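Local atomic coordinates of putative peptidase (PDB entry 4L8K), a protein that probably hydrolyses peptide bonds as a serine peptidase of family S41, although its substrates are not known. Residues Ser7-Trp16 with Val36-Asp46; Gln50-Leu61 with Leu71-Arg79. All coordinates share one frame; numbering follows the deposited sequence.

Contact 1 (Ser7-Trp16 with Val36-Asp46); sequences SPRDNFEALW and VYDRYNLLVKD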
loop_
_atom_site.group_PDB
_atom_site.type_symbol
_atom_site.label_atom_id
_atom_site.label_comp_id
_atom_site.label_asym_id
_atom_site.label_seq_id
_atom_site.Cartn_x
_atom_site.Cartn_y
_atom_site.Cartn_z
ATOM N N SER A 7 -27.496 -7.873 -22.667
ATOM C CA SER A 7 -28.456 -6.923 -22.107
ATOM C C SER A 7 -27.986 -6.237 -20.792
ATOM O O SER A 7 -27.300 -6.854 -19.971
ATOM C CB SER A 7 -29.804 -7.612 -21.874
ATOM O OG SER A 7 -29.886 -8.271 -20.622
ATOM N N PRO A 8 -28.442 -4.982 -20.547
ATOM C CA PRO A 8 -28.040 -4.279 -19.320
ATOM C C PRO A 8 -28.446 -5.007 -18.040
ATOM O O PRO A 8 -27.658 -5.068 -17.091
ATOM C CB PRO A 8 -28.758 -2.925 -19.449
ATOM C CG PRO A 8 -28.830 -2.709 -20.909
ATOM C CD PRO A 8 -29.209 -4.077 -21.431
ATOM N N ARG A 9 -29.634 -5.602 -18.025
ATOM C CA ARG A 9 -30.105 -6.298 -16.837
ATOM C C ARG A 9 -29.280 -7.575 -16.551
ATOM O O ARG A 9 -29.024 -7.854 -15.383
ATOM C CB ARG A 9 -31.605 -6.570 -16.904
ATOM C CG ARG A 9 -32.419 -5.261 -16.765
ATOM C CD ARG A 9 -33.861 -5.451 -16.342
ATOM N NE ARG A 9 -33.976 -6.245 -15.120
ATOM C CZ ARG A 9 -33.886 -5.763 -13.885
ATOM N NH1 ARG A 9 -33.707 -4.461 -13.681
ATOM N NH2 ARG A 9 -33.972 -6.575 -12.845
ATOM N N ASP A 10 -28.780 -8.275 -17.599
ATOM C CA ASP A 10 -27.929 -9.465 -17.441
ATOM C C ASP A 10 -26.584 -9.090 -16.846
ATOM O O ASP A 10 -26.070 -9.818 -15.998
ATOM C CB ASP A 10 -27.720 -10.178 -18.786
ATOM C CG ASP A 10 -28.933 -10.913 -19.316
ATOM O OD1 ASP A 10 -29.867 -11.180 -18.519
ATOM O OD2 ASP A 10 -28.948 -11.238 -20.526
ATOM N N ASN A 11 -26.025 -7.936 -17.273
ATOM C CA ASN A 11 -24.755 -7.425 -16.762
ATOM C C ASN A 11 -24.935 -6.872 -15.356
ATOM O O ASN A 11 -24.068 -7.082 -14.515
ATOM C CB ASN A 11 -24.177 -6.402 -17.712
ATOM C CG ASN A 11 -23.650 -7.096 -18.936
ATOM O OD1 ASN A 11 -22.571 -7.684 -18.918
ATOM N ND2 ASN A 11 -24.465 -7.178 -19.971
ATOM N N PHE A 12 -26.086 -6.249 -15.068
ATOM C CA PHE A 12 -26.398 -5.805 -13.701
ATOM C C PHE A 12 -26.404 -7.026 -12.747
ATOM O O PHE A 12 -25.708 -7.019 -11.723
ATOM C CB PHE A 12 -27.755 -5.059 -13.657
ATOM C CG PHE A 12 -28.435 -5.071 -12.310
ATOM C CD1 PHE A 12 -27.845 -4.458 -11.203
ATOM C CD2 PHE A 12 -29.662 -5.709 -12.139
ATOM C CE1 PHE A 12 -28.459 -4.507 -9.943
ATOM C CE2 PHE A 12 -30.294 -5.724 -10.893
ATOM C CZ PHE A 12 -29.683 -5.126 -9.798
ATOM N N GLU A 13 -27.190 -8.066 -13.108
ATOM C CA GLU A 13 -27.336 -9.300 -12.335
ATOM C C GLU A 13 -25.984 -9.975 -12.106
ATOM O O GLU A 13 -25.676 -10.303 -10.969
ATOM C CB GLU A 13 -28.302 -10.291 -13.025
ATOM C CG GLU A 13 -29.757 -9.852 -13.059
ATOM C CD GLU A 13 -30.569 -9.872 -11.776
ATOM O OE1 GLU A 13 -30.098 -10.440 -10.762
ATOM O OE2 GLU A 13 -31.704 -9.339 -11.801
ATOM N N ALA A 14 -25.172 -10.133 -13.171
ATOM C CA ALA A 14 -23.856 -10.769 -13.111
ATOM C C ALA A 14 -22.895 -9.999 -12.204
ATOM O O ALA A 14 -22.270 -10.617 -11.344
ATOM C CB ALA A 14 -23.266 -10.890 -14.502
ATOM N N LEU A 15 -22.816 -8.657 -12.363
ATOM C CA LEU A 15 -21.960 -7.810 -11.544
ATOM C C LEU A 15 -22.372 -7.861 -10.062
ATOM O O LEU A 15 -21.496 -7.986 -9.210
ATOM C CB LEU A 15 -21.944 -6.351 -12.060
ATOM C CG LEU A 15 -21.062 -5.368 -11.246
ATOM C CD1 LEU A 15 -19.605 -5.844 -11.150
ATOM C CD2 LEU A 15 -21.139 -3.978 -11.784
ATOM N N TRP A 16 -23.686 -7.772 -9.758
ATOM C CA TRP A 16 -24.165 -7.829 -8.377
ATOM C C TRP A 16 -23.765 -9.175 -7.717
ATOM O O TRP A 16 -23.306 -9.186 -6.570
ATOM C CB TRP A 16 -25.699 -7.618 -8.306
ATOM C CG TRP A 16 -26.175 -7.513 -6.884
ATOM C CD1 TRP A 16 -26.174 -6.392 -6.104
ATOM C CD2 TRP A 16 -26.504 -8.612 -6.007
ATOM N NE1 TRP A 16 -26.577 -6.706 -4.823
ATOM C CE2 TRP A 16 -26.786 -8.062 -4.736
ATOM C CE3 TRP A 16 -26.675 -9.998 -6.196
ATOM C CZ2 TRP A 16 -27.241 -8.847 -3.662
ATOM C CZ3 TRP A 16 -27.118 -10.772 -5.131
ATOM C CH2 TRP A 16 -27.384 -10.203 -3.879
ATOM N N VAL A 36 -28.893 -2.733 -1.895
ATOM C CA VAL A 36 -28.206 -2.209 -3.080
ATOM C C VAL A 36 -28.836 -2.909 -4.303
ATOM O O VAL A 36 -29.121 -2.251 -5.318
ATOM C CB VAL A 36 -26.649 -2.379 -2.996
ATOM C CG1 VAL A 36 -25.991 -2.231 -4.363
ATOM C CG2 VAL A 36 -26.037 -1.387 -2.005
ATOM N N TYR A 37 -29.113 -4.234 -4.180
ATOM C CA TYR A 37 -29.778 -4.959 -5.262
ATOM C C TYR A 37 -31.174 -4.361 -5.528
ATOM O O TYR A 37 -31.487 -4.076 -6.675
ATOM C CB TYR A 37 -29.901 -6.474 -4.984
ATOM C CG TYR A 37 -30.608 -7.201 -6.107
ATOM C CD1 TYR A 37 -29.903 -7.667 -7.213
ATOM C CD2 TYR A 37 -31.998 -7.333 -6.113
ATOM C CE1 TYR A 37 -30.558 -8.275 -8.286
ATOM C CE2 TYR A 37 -32.667 -7.924 -7.188
ATOM C CZ TYR A 37 -31.941 -8.411 -8.263
ATOM O OH TYR A 37 -32.606 -9.016 -9.303
ATOM N N ASP A 38 -31.998 -4.196 -4.476
ATOM C CA ASP A 38 -33.376 -3.688 -4.584
ATOM C C ASP A 38 -33.429 -2.312 -5.236
ATOM O O ASP A 38 -34.281 -2.085 -6.093
ATOM C CB ASP A 38 -34.070 -3.647 -3.212
ATOM C CG ASP A 38 -34.228 -5.002 -2.555
ATOM O OD1 ASP A 38 -34.271 -6.016 -3.287
ATOM O OD2 ASP A 38 -34.313 -5.049 -1.307
ATOM N N ARG A 39 -32.500 -1.413 -4.860
ATOM C CA ARG A 39 -32.455 -0.057 -5.409
ATOM C C ARG A 39 -32.041 -0.046 -6.891
ATOM O O ARG A 39 -32.742 0.533 -7.719
ATOM C CB ARG A 39 -31.509 0.824 -4.591
ATOM C CG ARG A 39 -32.153 1.297 -3.295
ATOM C CD ARG A 39 -31.328 2.332 -2.560
ATOM N NE ARG A 39 -30.123 1.756 -1.961
ATOM C CZ ARG A 39 -28.882 2.142 -2.239
ATOM N NH1 ARG A 39 -28.659 3.121 -3.109
ATOM N NH2 ARG A 39 -27.856 1.566 -1.639
ATOM N N TYR A 40 -30.918 -0.705 -7.220
ATOM C CA TYR A 40 -30.381 -0.724 -8.584
ATOM C C TYR A 40 -31.216 -1.579 -9.539
ATOM O O TYR A 40 -31.191 -1.331 -10.747
ATOM C CB TYR A 40 -28.903 -1.146 -8.580
ATOM C CG TYR A 40 -28.025 -0.016 -8.083
ATOM C CD1 TYR A 40 -27.855 0.220 -6.715
ATOM C CD2 TYR A 40 -27.424 0.868 -8.975
ATOM C CE1 TYR A 40 -27.079 1.286 -6.251
ATOM C CE2 TYR A 40 -26.674 1.949 -8.521
ATOM C CZ TYR A 40 -26.485 2.138 -7.159
ATOM O OH TYR A 40 -25.717 3.180 -6.711
ATOM N N ASN A 41 -31.995 -2.525 -9.003
ATOM C CA ASN A 41 -32.922 -3.354 -9.771
ATOM C C ASN A 41 -33.951 -2.456 -10.473
ATOM O O ASN A 41 -34.296 -2.714 -11.630
ATOM C CB ASN A 41 -33.622 -4.355 -8.846
ATOM C CG ASN A 41 -34.651 -5.216 -9.512
ATOM O OD1 ASN A 41 -34.408 -5.826 -10.543
ATOM N ND2 ASN A 41 -35.811 -5.322 -8.904
ATOM N N LEU A 42 -34.382 -1.370 -9.782
ATOM C CA LEU A 42 -35.368 -0.400 -10.275
ATOM C C LEU A 42 -34.753 0.612 -11.225
ATOM O O LEU A 42 -35.481 1.259 -11.985
ATOM C CB LEU A 42 -36.035 0.352 -9.104
ATOM C CG LEU A 42 -36.755 -0.491 -8.034
ATOM C CD1 LEU A 42 -37.032 0.332 -6.790
ATOM C CD2 LEU A 42 -38.038 -1.099 -8.565
ATOM N N LEU A 43 -33.425 0.753 -11.193
ATOM C CA LEU A 43 -32.718 1.731 -12.009
ATOM C C LEU A 43 -32.220 1.164 -13.347
ATOM O O LEU A 43 -32.266 1.879 -14.352
ATOM C CB LEU A 43 -31.541 2.344 -11.216
ATOM C CG LEU A 43 -31.927 3.164 -9.965
ATOM C CD1 LEU A 43 -30.733 3.496 -9.133
ATOM C CD2 LEU A 43 -32.576 4.445 -10.336
ATOM N N VAL A 44 -31.757 -0.094 -13.373
ATOM C CA VAL A 44 -31.240 -0.691 -14.603
ATOM C C VAL A 44 -32.408 -1.120 -15.517
ATOM O O VAL A 44 -33.275 -1.883 -15.103
ATOM C CB VAL A 44 -30.257 -1.852 -14.322
ATOM C CG1 VAL A 44 -29.685 -2.407 -15.619
ATOM C CG2 VAL A 44 -29.135 -1.418 -13.368
ATOM N N LYS A 45 -32.432 -0.590 -16.756
ATOM C CA LYS A 45 -33.434 -0.915 -17.782
ATOM C C LYS A 45 -32.739 -1.418 -19.034
ATOM O O LYS A 45 -31.694 -0.885 -19.384
ATOM C CB LYS A 45 -34.322 0.311 -18.139
ATOM C CG LYS A 45 -34.816 1.150 -16.961
ATOM C CD LYS A 45 -36.056 0.537 -16.319
ATOM C CE LYS A 45 -36.595 1.340 -15.169
ATOM N NZ LYS A 45 -37.445 0.512 -14.270
ATOM N N ASP A 46 -33.345 -2.378 -19.754
ATOM C CA ASP A 46 -32.750 -2.920 -20.981
ATOM C C ASP A 46 -32.707 -1.898 -22.143
ATOM O O ASP A 46 -32.039 -2.160 -23.149
ATOM C CB ASP A 46 -33.467 -4.211 -21.408
ATOM C CG ASP A 46 -32.942 -5.455 -20.696
ATOM O OD1 ASP A 46 -31.854 -5.378 -20.075
ATOM O OD2 ASP A 46 -33.606 -6.515 -20.780
#
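NH1 of Arg9 serves two backbone carbonyls of the other segment: it donates to Asn41 O at 2.8 Å, in the carbonyl plane and on a lone pair, and to Val44 O at 3.0 Å, which lies in the guanidinium plane. NH2 comes within 2.5 Å of Asn41 OD1, too short to be taken at face value, the amide standing 65° from the guanidinium. The bend at chi3 (54°) brings the guanidinium round to the carbonyls of Asn41 and Val44, where it ties down the turn between them. Asp46 lies beside the start of helix 8-22, and its OD1 accepts from Arg9 N at 3.0 Å while Ser7 OG caps the helix through Asp10 N. The two helices run antiparallel, at 168° with axes 10.7 Å apart, as a helical hairpin in the part of the chain related to the Tricorn protease C1 domain. Between them lies an aromatic cluster. Phe12 CZ meets Tyr37 CE1 at 3.6 Å, the two rings roughly parallel but displaced so that they scarcely overlap, and Val44 packs its methyls against Phe12 CB and Pro8. Tyr37 turns its edge to the face of Trp16, whose five-membered ring also takes Tyr37 CB over its face in a CH-pi contact, while Trp16 NE1 bonds to Trp33 O. At the far end of the tyrosine ring, OH donates to the syn lone pair of Glu13 OE2 at 2.7 Å.

Contact 2 (Gln50-Leu61 with Leu71-Arg79); sequences QYELFDILGKML and LISSFDMSR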
loop_
_atom_site.group_PDB
_atom_site.type_symbol
_atom_site.label_atom_id
_atom_site.label_comp_id
_atom_site.label_asym_id
_atom_site.label_seq_id
_atom_site.Cartn_x
_atom_site.Cartn_y
_atom_site.Cartn_z
ATOM N N GLN A 50 -24.768 1.438 -23.543
ATOM C CA GLN A 50 -23.597 0.948 -22.781
ATOM C C GLN A 50 -22.988 1.994 -21.820
ATOM O O GLN A 50 -22.404 1.610 -20.809
ATOM C CB GLN A 50 -22.500 0.424 -23.727
ATOM C CG GLN A 50 -21.837 1.511 -24.586
ATOM C CD GLN A 50 -21.043 0.910 -25.708
ATOM O OE1 GLN A 50 -20.247 -0.006 -25.523
ATOM N NE2 GLN A 50 -21.257 1.396 -26.907
ATOM N N TYR A 51 -23.124 3.295 -22.135
ATOM C CA TYR A 51 -22.571 4.381 -21.317
ATOM C C TYR A 51 -23.415 4.619 -20.070
ATOM O O TYR A 51 -22.865 4.832 -18.996
ATOM C CB TYR A 51 -22.471 5.663 -22.164
ATOM C CG TYR A 51 -21.650 5.466 -23.418
ATOM C CD1 TYR A 51 -20.264 5.318 -23.354
ATOM C CD2 TYR A 51 -22.256 5.400 -24.669
ATOM C CE1 TYR A 51 -19.503 5.121 -24.509
ATOM C CE2 TYR A 51 -21.503 5.228 -25.830
ATOM C CZ TYR A 51 -20.128 5.085 -25.746
ATOM O OH TYR A 51 -19.386 4.919 -26.894
ATOM N N GLU A 52 -24.750 4.585 -20.223
ATOM C CA GLU A 52 -25.700 4.735 -19.116
ATOM C C GLU A 52 -25.560 3.554 -18.143
ATOM O O GLU A 52 -25.557 3.752 -16.926
ATOM C CB GLU A 52 -27.130 4.827 -19.665
ATOM C CG GLU A 52 -27.352 6.091 -20.484
ATOM C CD GLU A 52 -28.521 6.077 -21.459
ATOM O OE1 GLU A 52 -29.122 4.999 -21.676
ATOM O OE2 GLU A 52 -28.819 7.148 -22.033
ATOM N N LEU A 53 -25.423 2.325 -18.689
ATOM C CA LEU A 53 -25.229 1.111 -17.906
ATOM C C LEU A 53 -23.913 1.214 -17.119
ATOM O O LEU A 53 -23.888 0.920 -15.923
ATOM C CB LEU A 53 -25.232 -0.154 -18.829
ATOM C CG LEU A 53 -24.932 -1.500 -18.110
ATOM C CD1 LEU A 53 -26.057 -1.881 -17.153
ATOM C CD2 LEU A 53 -24.663 -2.606 -19.096
ATOM N N PHE A 54 -22.831 1.657 -17.794
ATOM C CA PHE A 54 -21.526 1.794 -17.171
ATOM C C PHE A 54 -21.577 2.788 -15.983
ATOM O O PHE A 54 -21.039 2.496 -14.913
ATOM C CB PHE A 54 -20.435 2.195 -18.195
ATOM C CG PHE A 54 -19.034 2.184 -17.593
ATOM C CD1 PHE A 54 -18.551 3.282 -16.917
ATOM C CD2 PHE A 54 -18.224 1.052 -17.679
ATOM C CE1 PHE A 54 -17.299 3.245 -16.308
ATOM C CE2 PHE A 54 -16.954 1.029 -17.076
ATOM C CZ PHE A 54 -16.502 2.129 -16.414
ATOM N N ASP A 55 -22.261 3.929 -16.163
ATOM C CA ASP A 55 -22.378 4.918 -15.084
ATOM C C ASP A 55 -23.127 4.382 -13.865
ATOM O O ASP A 55 -22.668 4.586 -12.736
ATOM C CB ASP A 55 -23.065 6.188 -15.597
ATOM C CG ASP A 55 -22.158 7.080 -16.414
ATOM O OD1 ASP A 55 -20.934 6.770 -16.507
ATOM O OD2 ASP A 55 -22.651 8.102 -16.928
ATOM N N ILE A 56 -24.264 3.688 -14.085
ATOM C CA ILE A 56 -25.089 3.148 -13.009
ATOM C C ILE A 56 -24.360 1.990 -12.278
ATOM O O ILE A 56 -24.394 1.941 -11.040
ATOM C CB ILE A 56 -26.497 2.764 -13.550
ATOM C CG1 ILE A 56 -27.395 4.029 -13.730
ATOM C CG2 ILE A 56 -27.201 1.684 -12.735
ATOM C CD1 ILE A 56 -27.666 4.899 -12.471
ATOM N N LEU A 57 -23.693 1.092 -13.026
ATOM C CA LEU A 57 -22.982 -0.016 -12.408
ATOM C C LEU A 57 -21.754 0.463 -11.635
ATOM O O LEU A 57 -21.436 -0.092 -10.573
ATOM C CB LEU A 57 -22.628 -1.099 -13.444
ATOM C CG LEU A 57 -23.807 -1.908 -14.053
ATOM C CD1 LEU A 57 -23.284 -3.141 -14.828
ATOM C CD2 LEU A 57 -24.837 -2.311 -12.988
ATOM N N GLY A 58 -21.142 1.540 -12.114
ATOM C CA GLY A 58 -20.010 2.165 -11.437
ATOM C C GLY A 58 -20.444 2.767 -10.111
ATOM O O GLY A 58 -19.746 2.618 -9.103
ATOM N N LYS A 59 -21.632 3.416 -10.102
ATOM C CA LYS A 59 -22.238 4.005 -8.898
ATOM C C LYS A 59 -22.589 2.923 -7.892
ATOM O O LYS A 59 -22.429 3.129 -6.682
ATOM C CB LYS A 59 -23.490 4.815 -9.245
ATOM C CG LYS A 59 -23.185 6.243 -9.615
ATOM C CD LYS A 59 -24.307 6.884 -10.443
ATOM C CE LYS A 59 -23.865 8.212 -11.043
ATOM N NZ LYS A 59 -23.668 9.280 -10.010
HETATM N N MSE A 60 -23.039 1.757 -8.399
HETATM C CA MSE A 60 -23.358 0.577 -7.586
HETATM C C MSE A 60 -22.116 0.074 -6.878
HETATM O O MSE A 60 -22.192 -0.223 -5.688
HETATM C CB MSE A 60 -23.966 -0.537 -8.429
HETATM C CG MSE A 60 -24.605 -1.610 -7.582
HETATM SE SE MSE A 60 -25.401 -3.067 -8.581
HETATM C CE MSE A 60 -23.812 -4.014 -9.059
ATOM N N LEU A 61 -20.962 -0.000 -7.591
ATOM C CA LEU A 61 -19.716 -0.441 -6.954
ATOM C C LEU A 61 -19.234 0.598 -5.950
ATOM O O LEU A 61 -18.758 0.223 -4.889
ATOM C CB LEU A 61 -18.604 -0.763 -7.966
ATOM C CG LEU A 61 -18.895 -1.866 -8.998
ATOM C CD1 LEU A 61 -17.667 -2.105 -9.847
ATOM C CD2 LEU A 61 -19.308 -3.196 -8.333
ATOM N N LEU A 71 -14.653 -0.923 -12.099
ATOM C CA LEU A 71 -15.367 -1.507 -13.234
ATOM C C LEU A 71 -14.612 -1.031 -14.468
ATOM O O LEU A 71 -14.387 0.176 -14.603
ATOM C CB LEU A 71 -16.860 -1.102 -13.273
ATOM C CG LEU A 71 -17.713 -1.726 -14.399
ATOM C CD1 LEU A 71 -17.872 -3.242 -14.224
ATOM C CD2 LEU A 71 -19.090 -1.070 -14.445
ATOM N N ILE A 72 -14.158 -1.964 -15.325
ATOM C CA ILE A 72 -13.345 -1.609 -16.473
ATOM C C ILE A 72 -13.997 -2.012 -17.774
ATOM O O ILE A 72 -14.273 -3.192 -17.998
ATOM C CB ILE A 72 -11.923 -2.218 -16.367
ATOM C CG1 ILE A 72 -11.320 -2.021 -14.955
ATOM C CG2 ILE A 72 -11.005 -1.627 -17.447
ATOM C CD1 ILE A 72 -10.154 -2.899 -14.582
ATOM N N SER A 73 -14.183 -1.029 -18.661
ATOM C CA SER A 73 -14.678 -1.216 -20.018
ATOM C C SER A 73 -13.577 -0.730 -20.948
ATOM O O SER A 73 -12.500 -0.341 -20.478
ATOM C CB SER A 73 -15.990 -0.459 -20.241
ATOM O OG SER A 73 -15.795 0.943 -20.303
ATOM N N SER A 74 -13.840 -0.730 -22.257
ATOM C CA SER A 74 -12.873 -0.281 -23.233
ATOM C C SER A 74 -12.898 1.251 -23.373
ATOM O O SER A 74 -11.988 1.806 -23.974
ATOM C CB SER A 74 -13.140 -0.975 -24.559
ATOM O OG SER A 74 -12.624 -2.295 -24.483
ATOM N N PHE A 75 -13.888 1.932 -22.775
ATOM C CA PHE A 75 -14.036 3.396 -22.862
ATOM C C PHE A 75 -13.767 4.107 -21.531
ATOM O O PHE A 75 -13.447 5.295 -21.559
ATOM C CB PHE A 75 -15.430 3.799 -23.380
ATOM C CG PHE A 75 -16.613 3.124 -22.715
ATOM C CD1 PHE A 75 -17.228 3.698 -21.602
ATOM C CD2 PHE A 75 -17.148 1.937 -23.233
ATOM C CE1 PHE A 75 -18.334 3.088 -20.998
ATOM C CE2 PHE A 75 -18.248 1.319 -22.615
ATOM C CZ PHE A 75 -18.829 1.904 -21.503
ATOM N N ASP A 76 -13.915 3.415 -20.378
ATOM C CA ASP A 76 -13.673 4.036 -19.073
ATOM C C ASP A 76 -13.422 3.015 -17.986
ATOM O O ASP A 76 -13.610 1.820 -18.167
ATOM C CB ASP A 76 -14.856 4.958 -18.633
ATOM C CG ASP A 76 -14.487 6.066 -17.631
ATOM O OD1 ASP A 76 -13.283 6.201 -17.291
ATOM O OD2 ASP A 76 -15.395 6.793 -17.192
HETATM N N MSE A 77 -12.975 3.519 -16.845
HETATM C CA MSE A 77 -12.764 2.770 -15.624
HETATM C C MSE A 77 -13.445 3.536 -14.492
HETATM O O MSE A 77 -13.184 4.732 -14.302
HETATM C CB MSE A 77 -11.274 2.574 -15.337
HETATM C CG MSE A 77 -11.040 1.674 -14.142
HETATM SE SE MSE A 77 -9.177 1.511 -13.697
HETATM C CE MSE A 77 -8.943 3.091 -12.923
ATOM N N SER A 78 -14.366 2.865 -13.797
ATOM C CA SER A 78 -15.051 3.480 -12.660
ATOM C C SER A 78 -14.119 3.416 -11.460
ATOM O O SER A 78 -13.275 2.524 -11.372
ATOM C CB SER A 78 -16.391 2.802 -12.372
ATOM O OG SER A 78 -16.259 1.674 -11.527
ATOM N N ARG A 79 -14.239 4.382 -10.559
ATOM C CA ARG A 79 -13.376 4.419 -9.380
ATOM C C ARG A 79 -14.015 5.185 -8.235
ATOM O O ARG A 79 -14.895 6.014 -8.454
ATOM C CB ARG A 79 -12.004 5.068 -9.736
ATOM C CG ARG A 79 -12.106 6.498 -10.337
ATOM C CD ARG A 79 -11.901 6.511 -11.831
ATOM N NE ARG A 79 -11.776 7.876 -12.343
ATOM C CZ ARG A 79 -11.920 8.228 -13.622
ATOM N NH1 ARG A 79 -12.228 7.321 -14.540
ATOM N NH2 ARG A 79 -11.750 9.488 -13.994
HETATM O O HOH W 1 -17.093 2.447 -9.093
#
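Gln50 meets Phe75 at the start of helix 50-61, its backbone O lying 3.7 Å from Phe75 CZ. One residue on, Tyr51 presents its ring edge to the face of Phe75 in an edge-to-face pair with centroids 4.9 Å apart; Ser73 OG sits over the opposite face of Phe75 and accepts from Phe75 N and Asp76 N, an ST turn and ST motif that shape the loop. Phe54 is the main wedge. With CG anti to the backbone N (chi1 -173°), its ring reaches from the helix into the turn between Leu71 and Ser78. Phe75 points an edge at its face in an offset T-shaped pair, Phe54 CG to Phe75 CE1 being 3.6 Å, and the far rim, at CZ, comes to 3.4 Å from Leu71 O. Trp261 adds another edge-to-face partner. Replacing Phe54 by an alanine would probably leave Phe75 with Tyr51 alone of these two ring partners and open a gap between the helix and the 71-78 turn. Further along, Leu57 CB touches Leu71 CD2 at 3.7 Å. Gly58, with no side chain, lets Ser78 come in close: Gly58 CA is 3.8 Å from Ser78 OG, and a water bonded to both Gly58 O and Ser78 OG bridges the segments. Leu61 CD1 then closes on Leu71 CB. No direct hydrogen bond joins the two segments, so the helix is held to this hairpin edge by aromatic and aliphatic contact, with the water as its polar bridge.

From the N terminus, helix 8-22 leads through a connection to helix 33-43, and contact 1 closes that loop by pairing the two helices antiparallel. After a short linker the chain enters helix 50-61 and, after another short link, strand 70-72 and its following turn, where contact 2 closes the second loop. The two loops are in series, neither nesting nor crossing, with centres about 12 Å apart. Helix 50-61 joins them: Met60 packs on Phe12, Val36 and Tyr40, and Leu53 on Pro8, while its other side carries contact 2. Strand 70-72 in turn pairs with strand 262-266, tying this helical bundle to a three-stranded antiparallel sheet.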